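Long-range contacts in iminosuccinate reductase (Paracoccus denitrificans, PDB 6RQA), which catalyses the NADH-dependent reduction of iminosuccinate to L-aspartate, regenerating the amino donor of the beta-hydroxyaspartate cycle in glycolate and glyoxylate assimilation: residues 38-43 and 135-140; 130-135 and 161-166; 215-220 and 237-242. One frame throughout, in Å; residues are numbered along the deposited sequence.

Contact 1 (38-43 and 135-140); sequences AAFEAI and ASAVSI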
# COMPACT_ATOMS: atom_id res chain seq x y z
N ALA A 38 -22.92 -10.13 -12.00
CA ALA A 38 -22.24 -8.84 -12.06
C ALA A 38 -20.76 -8.98 -11.72
O ALA A 38 -19.91 -8.35 -12.35
CB ALA A 38 -22.92 -7.84 -11.13
N ALA A 39 -20.44 -9.80 -10.72
CA ALA A 39 -19.04 -10.07 -10.41
C ALA A 39 -18.35 -10.82 -11.54
O ALA A 39 -17.16 -10.60 -11.79
CB ALA A 39 -18.93 -10.86 -9.11
N PHE A 40 -19.09 -11.69 -12.24
CA PHE A 40 -18.50 -12.43 -13.35
C PHE A 40 -18.12 -11.50 -14.49
O PHE A 40 -17.03 -11.61 -15.06
CB PHE A 40 -19.47 -13.51 -13.82
CG PHE A 40 -18.91 -14.39 -14.91
CD1 PHE A 40 -18.21 -15.54 -14.60
CD2 PHE A 40 -19.09 -14.06 -16.24
CE1 PHE A 40 -17.70 -16.35 -15.59
CE2 PHE A 40 -18.57 -14.86 -17.25
CZ PHE A 40 -17.88 -16.01 -16.92
N GLU A 41 -19.02 -10.58 -14.85
CA GLU A 41 -18.75 -9.68 -15.97
C GLU A 41 -17.57 -8.76 -15.67
O GLU A 41 -16.79 -8.43 -16.57
CB GLU A 41 -20.00 -8.85 -16.29
CG GLU A 41 -21.19 -9.68 -16.75
CD GLU A 41 -22.39 -8.82 -17.09
OE1 GLU A 41 -23.34 -9.34 -17.71
OE2 GLU A 41 -22.38 -7.62 -16.75
N ALA A 42 -17.43 -8.33 -14.41
CA ALA A 42 -16.32 -7.46 -14.05
C ALA A 42 -14.99 -8.19 -14.13
O ALA A 42 -14.01 -7.68 -14.70
CB ALA A 42 -16.53 -6.88 -12.66
N ILE A 43 -14.93 -9.40 -13.57
CA ILE A 43 -13.67 -10.14 -13.52
C ILE A 43 -13.29 -10.66 -14.90
O ILE A 43 -12.10 -10.68 -15.26
CB ILE A 43 -13.77 -11.28 -12.48
CG1 ILE A 43 -14.05 -10.70 -11.09
CG2 ILE A 43 -12.50 -12.11 -12.47
CD1 ILE A 43 -13.13 -9.56 -10.71
N ALA A 135 -13.45 -15.36 -10.51
CA ALA A 135 -12.24 -15.76 -11.22
C ALA A 135 -12.27 -17.24 -11.56
O ALA A 135 -11.92 -17.64 -12.68
CB ALA A 135 -11.00 -15.42 -10.39
N SER A 136 -12.69 -18.08 -10.62
CA SER A 136 -12.79 -19.51 -10.89
C SER A 136 -13.86 -19.80 -11.95
O SER A 136 -13.69 -20.70 -12.78
CB SER A 136 -13.10 -20.27 -9.60
OG SER A 136 -13.22 -21.67 -9.85
N ALA A 137 -14.95 -19.03 -11.94
CA ALA A 137 -16.01 -19.24 -12.92
C ALA A 137 -15.57 -18.85 -14.32
O ALA A 137 -16.00 -19.46 -15.30
CB ALA A 137 -17.27 -18.47 -12.51
N VAL A 138 -14.71 -17.83 -14.43
CA VAL A 138 -14.20 -17.44 -15.74
C VAL A 138 -13.35 -18.56 -16.34
O VAL A 138 -13.47 -18.89 -17.52
CB VAL A 138 -13.40 -16.12 -15.64
CG1 VAL A 138 -12.69 -15.82 -16.95
CG2 VAL A 138 -14.33 -14.97 -15.26
N SER A 139 -12.48 -19.16 -15.52
CA SER A 139 -11.69 -20.29 -16.00
C SER A 139 -12.56 -21.46 -16.41
O SER A 139 -12.23 -22.19 -17.35
CB SER A 139 -10.69 -20.72 -14.93
OG SER A 139 -11.35 -21.36 -13.85
N ILE A 140 -13.69 -21.66 -15.72
CA ILE A 140 -14.61 -22.73 -16.09
C ILE A 140 -15.21 -22.45 -17.47
O ILE A 140 -15.23 -23.32 -18.34
CB ILE A 140 -15.70 -22.90 -15.02
CG1 ILE A 140 -15.10 -23.43 -13.72
CG2 ILE A 140 -16.80 -23.83 -15.52
CD1 ILE A 140 -16.11 -23.59 -12.61
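The first torsions of F40 (chi1 -177°) and V138 aim the two groups that carry this contact: the phenyl ring swings opposite its own backbone N and reaches helix 125-143, while CG2 of V138 stays beside its own N and rises to meet it. The valine methyl lies over a ring face, off-centre, with CG2 4.1 Å from the F40 centroid and 29° from the ring normal, a CH-pi contact. The edge of the same ring borders the backbone of A137, whose carbonyl carbon C sits in the ring plane, 3.5 Å from F40 CE1. Beside it, A137 CB touches F40 CD1 at 3.7 Å. One turn of the helix further on, I43 offers its CG2 branch, 3.9 Å from A135 CA, while the longer CG1 branch leads off toward A134 and R131. The helix axes cross at -72° and approach to 9.2 Å, with the F40 ring and I43 CG2, about a turn apart, making the contacts between them. Beyond the pair, F40 also rests on V170 of helix 158-170, and V138 turns to L291 and V295 of helix 291-295. A serine in place of F40 would probably leave V138 CG2 without the ring face it covers and open a gap beside A137. No hydrogen bond or charge pair joins 38-43 to 135-140, so the union of helix 36-51 with helix 125-143 depends here on shape and on the exclusion of water from aliphatic and aromatic carbon.

Contact 2 (130-135 and 161-166); sequences LRTAAA and AFQMRA. With NAD (nicotinamide-adenine-dinucleotide), chain C.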
# COMPACT_ATOMS: atom_id res chain seq x y z
N LEU A 130 -16.45 -12.88 -3.56
CA LEU A 130 -17.19 -12.82 -4.81
C LEU A 130 -16.25 -12.83 -6.01
O LEU A 130 -16.44 -13.61 -6.96
CB LEU A 130 -18.09 -11.59 -4.83
CG LEU A 130 -19.33 -11.67 -3.94
CD1 LEU A 130 -20.11 -10.38 -4.02
CD2 LEU A 130 -20.20 -12.86 -4.33
N ARG A 131 -15.23 -11.97 -6.01
CA ARG A 131 -14.32 -11.92 -7.16
C ARG A 131 -13.47 -13.18 -7.25
O ARG A 131 -13.08 -13.58 -8.35
CB ARG A 131 -13.44 -10.67 -7.11
CG ARG A 131 -12.58 -10.47 -5.86
CD ARG A 131 -11.24 -11.19 -5.96
NE ARG A 131 -10.24 -10.61 -5.07
CZ ARG A 131 -9.09 -11.19 -4.76
NH1 ARG A 131 -8.24 -10.58 -3.94
NH2 ARG A 131 -8.80 -12.38 -5.25
N THR A 132 -13.18 -13.82 -6.11
CA THR A 132 -12.47 -15.09 -6.14
C THR A 132 -13.32 -16.17 -6.79
O THR A 132 -12.83 -16.96 -7.61
CB THR A 132 -12.06 -15.51 -4.72
OG1 THR A 132 -11.34 -14.44 -4.10
CG2 THR A 132 -11.18 -16.75 -4.76
N ALA A 133 -14.61 -16.22 -6.44
CA ALA A 133 -15.51 -17.16 -7.09
C ALA A 133 -15.72 -16.80 -8.55
O ALA A 133 -15.86 -17.68 -9.40
CB ALA A 133 -16.85 -17.19 -6.35
N ALA A 134 -15.73 -15.50 -8.87
CA ALA A 134 -15.87 -15.09 -10.26
C ALA A 134 -14.65 -15.50 -11.08
O ALA A 134 -14.79 -15.95 -12.22
CB ALA A 134 -16.09 -13.58 -10.34
N ALA A 135 -13.45 -15.36 -10.51
CA ALA A 135 -12.24 -15.76 -11.22
C ALA A 135 -12.27 -17.24 -11.56
O ALA A 135 -11.92 -17.64 -12.68
CB ALA A 135 -11.00 -15.42 -10.39
N ALA A 161 -18.84 -22.04 -0.56
CA ALA A 161 -20.21 -21.77 -0.98
C ALA A 161 -20.25 -20.80 -2.15
O ALA A 161 -20.98 -21.00 -3.12
CB ALA A 161 -21.03 -21.23 0.19
N PHE A 162 -19.45 -19.73 -2.08
CA PHE A 162 -19.40 -18.76 -3.17
C PHE A 162 -18.85 -19.40 -4.44
O PHE A 162 -19.31 -19.09 -5.55
CB PHE A 162 -18.55 -17.55 -2.77
CG PHE A 162 -19.05 -16.85 -1.54
CD1 PHE A 162 -20.00 -15.85 -1.64
CD2 PHE A 162 -18.58 -17.19 -0.28
CE1 PHE A 162 -20.47 -15.20 -0.52
CE2 PHE A 162 -19.05 -16.55 0.85
CZ PHE A 162 -19.99 -15.55 0.73
N GLN A 163 -17.88 -20.30 -4.30
CA GLN A 163 -17.32 -20.98 -5.47
C GLN A 163 -18.38 -21.84 -6.16
O GLN A 163 -18.45 -21.87 -7.39
CB GLN A 163 -16.12 -21.82 -5.07
CG GLN A 163 -15.01 -21.05 -4.36
CD GLN A 163 -14.31 -20.05 -5.26
OE1 GLN A 163 -14.16 -20.27 -6.46
NE2 GLN A 163 -13.86 -18.95 -4.67
N MET A 164 -19.21 -22.53 -5.38
CA MET A 164 -20.21 -23.41 -5.97
C MET A 164 -21.31 -22.60 -6.65
O MET A 164 -21.78 -22.98 -7.74
CB MET A 164 -20.81 -24.32 -4.89
CG MET A 164 -21.72 -25.41 -5.45
SD MET A 164 -22.43 -26.48 -4.18
CE MET A 164 -20.95 -27.12 -3.41
N ARG A 165 -21.74 -21.49 -6.05
CA ARG A 165 -22.78 -20.67 -6.66
C ARG A 165 -22.30 -20.05 -7.96
O ARG A 165 -23.04 -20.01 -8.95
CB ARG A 165 -23.25 -19.59 -5.68
CG ARG A 165 -24.20 -20.10 -4.61
CD ARG A 165 -24.83 -18.95 -3.84
NE ARG A 165 -23.92 -18.36 -2.86
CZ ARG A 165 -23.89 -18.70 -1.58
NH1 ARG A 165 -24.73 -19.61 -1.11
NH2 ARG A 165 -23.03 -18.12 -0.76
N ALA A 166 -21.06 -19.55 -7.99
CA ALA A 166 -20.54 -18.94 -9.21
C ALA A 166 -20.32 -19.97 -10.30
O ALA A 166 -20.50 -19.66 -11.49
CB ALA A 166 -19.25 -18.19 -8.91
PA NAD C . -11.52 -21.47 5.65
O1A NAD C . -10.47 -21.66 6.72
O2A NAD C . -12.95 -21.06 5.75
O5B NAD C . -11.67 -23.13 5.18
C5B NAD C . -10.40 -23.66 5.14
C4B NAD C . -10.49 -25.08 4.64
O4B NAD C . -9.17 -25.55 4.44
C3B NAD C . -11.09 -25.87 5.80
O3B NAD C . -12.46 -25.85 5.57
C2B NAD C . -10.48 -27.26 5.58
O2B NAD C . -11.21 -28.03 4.69
C1B NAD C . -9.10 -26.91 4.88
N9A NAD C . -7.99 -26.96 5.84
C8A NAD C . -7.76 -26.24 7.02
N7A NAD C . -6.62 -26.57 7.63
C5A NAD C . -6.06 -27.56 6.80
C6A NAD C . -4.86 -28.32 6.88
N6A NAD C . -4.01 -28.12 7.93
N1A NAD C . -4.56 -29.24 5.91
C2A NAD C . -5.46 -29.38 4.89
N3A NAD C . -6.63 -28.74 4.68
C4A NAD C . -6.90 -27.82 5.67
O3 NAD C . -10.59 -20.71 4.57
PN NAD C . -11.38 -19.91 3.45
O1N NAD C . -12.55 -20.55 2.73
O2N NAD C . -11.21 -18.52 3.95
O5D NAD C . -10.26 -19.78 2.07
C5D NAD C . -9.53 -20.93 2.06
C4D NAD C . -8.32 -20.71 1.19
O4D NAD C . -8.69 -19.83 0.11
C3D NAD C . -7.27 -19.96 2.05
O3D NAD C . -6.08 -20.65 1.89
C2D NAD C . -7.21 -18.57 1.39
O2D NAD C . -5.93 -18.04 1.30
C1D NAD C . -7.61 -18.96 -0.05
N1N NAD C . -8.12 -17.73 -0.78
C2N NAD C . -7.73 -17.60 -2.07
C3N NAD C . -8.16 -16.50 -2.81
C7N NAD C . -7.68 -16.43 -4.22
O7N NAD C . -7.98 -15.50 -4.97
N7N NAD C . -6.88 -17.46 -4.65
C4N NAD C . -8.98 -15.54 -2.21
C5N NAD C . -9.37 -15.70 -0.89
C6N NAD C . -8.93 -16.82 -0.16
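A133 points its methyl toward 161-166, where it lies against F162 O and A166, one turn apart on the same helix. A133 CB is 3.6 Å from A166 CB, and these small residues let the backbones come together, with the helix axes 8.3 Å apart at a crossing angle of -45°. On one flank Q163 bends at its second torsion (chi2 -68°), which folds the amide back across the backbone of A133. Its NE2 is 3.3 Å from A133 N, but both are donors and no bond forms. The same NE2 meets T132 CG2 at 3.5 Å, the methyl branch of a threonine whose OG1 is hydrogen-bonded to T128 O and faces the cofactor, 3.2 Å from NAD C4N, the nicotinamide carbon that exchanges hydride. On the other flank L130 slants its CD2 methyl to within 4.0 Å of F162 CD1, while R165 NH2 stands 3.8 Å above one face of that ring, toward its rim. R131 points away from the interface, its guanidinium edge turned to the nicotinamide carboxamide, with NH2 3.2 Å from NAD O7N and NE in a salt bridge to D319. Helix 125-143 is thus wedged between helix 158-170, reached through A133, and helix 36-51, where A134 packs on A39; helix 186-195 covers the far side of 161-166 through A161 and M164.

Contact 3 (215-220 and 237-242); sequences IVSITS and IAAMGT. With NAD (nicotinamide-adenine-dinucleotide), chain C.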
# COMPACT_ATOMS: atom_id res chain seq x y z
N ILE A 215 -13.11 -29.39 -11.27
CA ILE A 215 -12.68 -29.50 -9.88
C ILE A 215 -12.28 -28.11 -9.40
O ILE A 215 -11.52 -27.41 -10.07
CB ILE A 215 -11.52 -30.49 -9.71
CG1 ILE A 215 -11.95 -31.89 -10.14
CG2 ILE A 215 -11.03 -30.51 -8.27
CD1 ILE A 215 -10.85 -32.93 -10.02
N VAL A 216 -12.80 -27.72 -8.23
CA VAL A 216 -12.48 -26.44 -7.61
C VAL A 216 -11.99 -26.72 -6.20
O VAL A 216 -12.75 -27.23 -5.36
CB VAL A 216 -13.69 -25.48 -7.59
CG1 VAL A 216 -13.35 -24.23 -6.79
CG2 VAL A 216 -14.10 -25.13 -9.00
N SER A 217 -10.73 -26.39 -5.93
CA SER A 217 -10.13 -26.55 -4.61
C SER A 217 -9.96 -25.19 -3.97
O SER A 217 -9.48 -24.25 -4.61
CB SER A 217 -8.78 -27.27 -4.72
OG SER A 217 -7.89 -26.57 -5.57
N ILE A 218 -10.35 -25.08 -2.70
CA ILE A 218 -10.35 -23.81 -1.99
C ILE A 218 -9.96 -24.05 -0.53
O ILE A 218 -10.61 -23.56 0.40
CB ILE A 218 -11.72 -23.11 -2.15
CG1 ILE A 218 -11.71 -21.68 -1.60
CG2 ILE A 218 -12.86 -23.96 -1.56
CD1 ILE A 218 -10.90 -20.71 -2.43
N THR A 219 -8.90 -24.82 -0.32
CA THR A 219 -8.44 -25.19 1.01
C THR A 219 -7.18 -24.42 1.38
O THR A 219 -6.43 -23.96 0.52
CB THR A 219 -8.16 -26.69 1.11
OG1 THR A 219 -6.99 -27.01 0.34
CG2 THR A 219 -9.33 -27.49 0.57
N SER A 220 -6.96 -24.30 2.69
CA SER A 220 -5.72 -23.74 3.23
C SER A 220 -4.86 -24.91 3.70
O SER A 220 -4.79 -25.22 4.89
CB SER A 220 -6.01 -22.75 4.35
OG SER A 220 -4.82 -22.16 4.83
N ILE A 237 -9.17 -28.16 -13.44
CA ILE A 237 -8.93 -27.98 -12.02
C ILE A 237 -8.72 -26.50 -11.76
O ILE A 237 -7.74 -25.91 -12.22
CB ILE A 237 -7.72 -28.80 -11.54
CG1 ILE A 237 -7.86 -30.26 -11.96
CG2 ILE A 237 -7.56 -28.69 -10.03
CD1 ILE A 237 -6.67 -31.13 -11.61
N ALA A 238 -9.64 -25.89 -11.01
CA ALA A 238 -9.53 -24.49 -10.61
C ALA A 238 -8.94 -24.46 -9.21
O ALA A 238 -9.65 -24.51 -8.21
CB ALA A 238 -10.89 -23.80 -10.67
N ALA A 239 -7.61 -24.37 -9.14
CA ALA A 239 -6.89 -24.33 -7.87
C ALA A 239 -6.91 -22.91 -7.34
O ALA A 239 -6.23 -22.03 -7.88
CB ALA A 239 -5.47 -24.85 -8.04
N MET A 240 -7.67 -22.67 -6.28
CA MET A 240 -7.85 -21.34 -5.73
C MET A 240 -7.30 -21.16 -4.33
O MET A 240 -7.22 -20.02 -3.86
CB MET A 240 -9.35 -20.97 -5.72
CG MET A 240 -10.07 -21.22 -7.03
SD MET A 240 -9.45 -20.19 -8.38
CE MET A 240 -9.82 -18.55 -7.76
N GLY A 241 -6.91 -22.24 -3.65
CA GLY A 241 -6.52 -22.15 -2.25
C GLY A 241 -5.12 -21.63 -2.00
O GLY A 241 -4.91 -20.85 -1.06
N THR A 242 -4.15 -22.05 -2.81
CA THR A 242 -2.75 -21.72 -2.57
C THR A 242 -2.48 -20.29 -3.02
O THR A 242 -2.43 -20.00 -4.23
CB THR A 242 -1.83 -22.70 -3.30
OG1 THR A 242 -2.10 -24.03 -2.84
CG2 THR A 242 -0.38 -22.35 -3.03
PA NAD C . -11.52 -21.47 5.65
O1A NAD C . -10.47 -21.66 6.72
O2A NAD C . -12.95 -21.06 5.75
O5B NAD C . -11.67 -23.13 5.18
C5B NAD C . -10.40 -23.66 5.14
C4B NAD C . -10.49 -25.08 4.64
O4B NAD C . -9.17 -25.55 4.44
C3B NAD C . -11.09 -25.87 5.80
O3B NAD C . -12.46 -25.85 5.57
C2B NAD C . -10.48 -27.26 5.58
O2B NAD C . -11.21 -28.03 4.69
C1B NAD C . -9.10 -26.91 4.88
N9A NAD C . -7.99 -26.96 5.84
C8A NAD C . -7.76 -26.24 7.02
N7A NAD C . -6.62 -26.57 7.63
C5A NAD C . -6.06 -27.56 6.80
C6A NAD C . -4.86 -28.32 6.88
N6A NAD C . -4.01 -28.12 7.93
N1A NAD C . -4.56 -29.24 5.91
C2A NAD C . -5.46 -29.38 4.89
N3A NAD C . -6.63 -28.74 4.68
C4A NAD C . -6.90 -27.82 5.67
O3 NAD C . -10.59 -20.71 4.57
PN NAD C . -11.38 -19.91 3.45
O1N NAD C . -12.55 -20.55 2.73
O2N NAD C . -11.21 -18.52 3.95
O5D NAD C . -10.26 -19.78 2.07
C5D NAD C . -9.53 -20.93 2.06
C4D NAD C . -8.32 -20.71 1.19
O4D NAD C . -8.69 -19.83 0.11
C3D NAD C . -7.27 -19.96 2.05
O3D NAD C . -6.08 -20.65 1.89
C2D NAD C . -7.21 -18.57 1.39
O2D NAD C . -5.93 -18.04 1.30
C1D NAD C . -7.61 -18.96 -0.05
N1N NAD C . -8.12 -17.73 -0.78
C2N NAD C . -7.73 -17.60 -2.07
C3N NAD C . -8.16 -16.50 -2.81
C7N NAD C . -7.68 -16.43 -4.22
O7N NAD C . -7.98 -15.50 -4.97
N7N NAD C . -6.88 -17.46 -4.65
C4N NAD C . -8.98 -15.54 -2.21
C5N NAD C . -9.37 -15.70 -0.89
C6N NAD C . -8.93 -16.82 -0.16
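M240, just past the end of strand 235-239, sets out with its CB 3.6 Å from I218 CD1, the two side chains meeting at an angle, and near S217 O. CG continues past V216 CG1 at 4.5 Å. Bends at chi2 and chi3 then carry the chain off to helix 125-143, where SD rests on S136 CB and CE ends against T132 O. The two backbones themselves run side by side as neighbouring parallel strands. A238 N gives a hydrogen bond of 2.6 Å to I215 O, S217 N one to A238 O, and M240 N a third of 2.9 Å to S217 O. These are the fourth and fifth strands, in chain order, of the Rossmann-type NAD-binding sheet, and the cofactor lies across their C-terminal ends as is usual in that fold. On one side of the sheet V216 CG2 meets A238 CB at 3.9 Å; on the other I215 faces I237, and S217 OG, hydrogen-bonded to E249, passes over A239 CA. Past the strands these two segments bond NAD through backbone atoms: S220 N bonds to O4B of the adenosine ribose at 3.1 Å, nearly straight at 169°, G241 O accepts from O3D of the nicotinamide ribose, and M240 O takes the carboxamide N7N at 2.7 Å. I218 CD1, the methyl that touches M240, also approaches ring oxygen O4D of the nicotinamide ribose at 3.5 Å.

Contacts 1 and 2 are interleaved along the chain and share A135, with centres about 8 Å apart; contact 3 follows both in sequence, its centre about 11 Å from that of contact 2 and 15 Å from that of contact 1. Helix 125-143, which runs from strand 118-123 of the mixed sheet toward strand 150-154 of the parallel one, serves contacts 1 and 2 and lies on the parallel sheet of contact 3, where S136 meets V216 and A238. Q163 of contact 2 reaches the same sheet at V216 and I218. Contacts 2 and 3 both touch NAD, so this buried series connects helix 36-51 to the nicotinamide pocket.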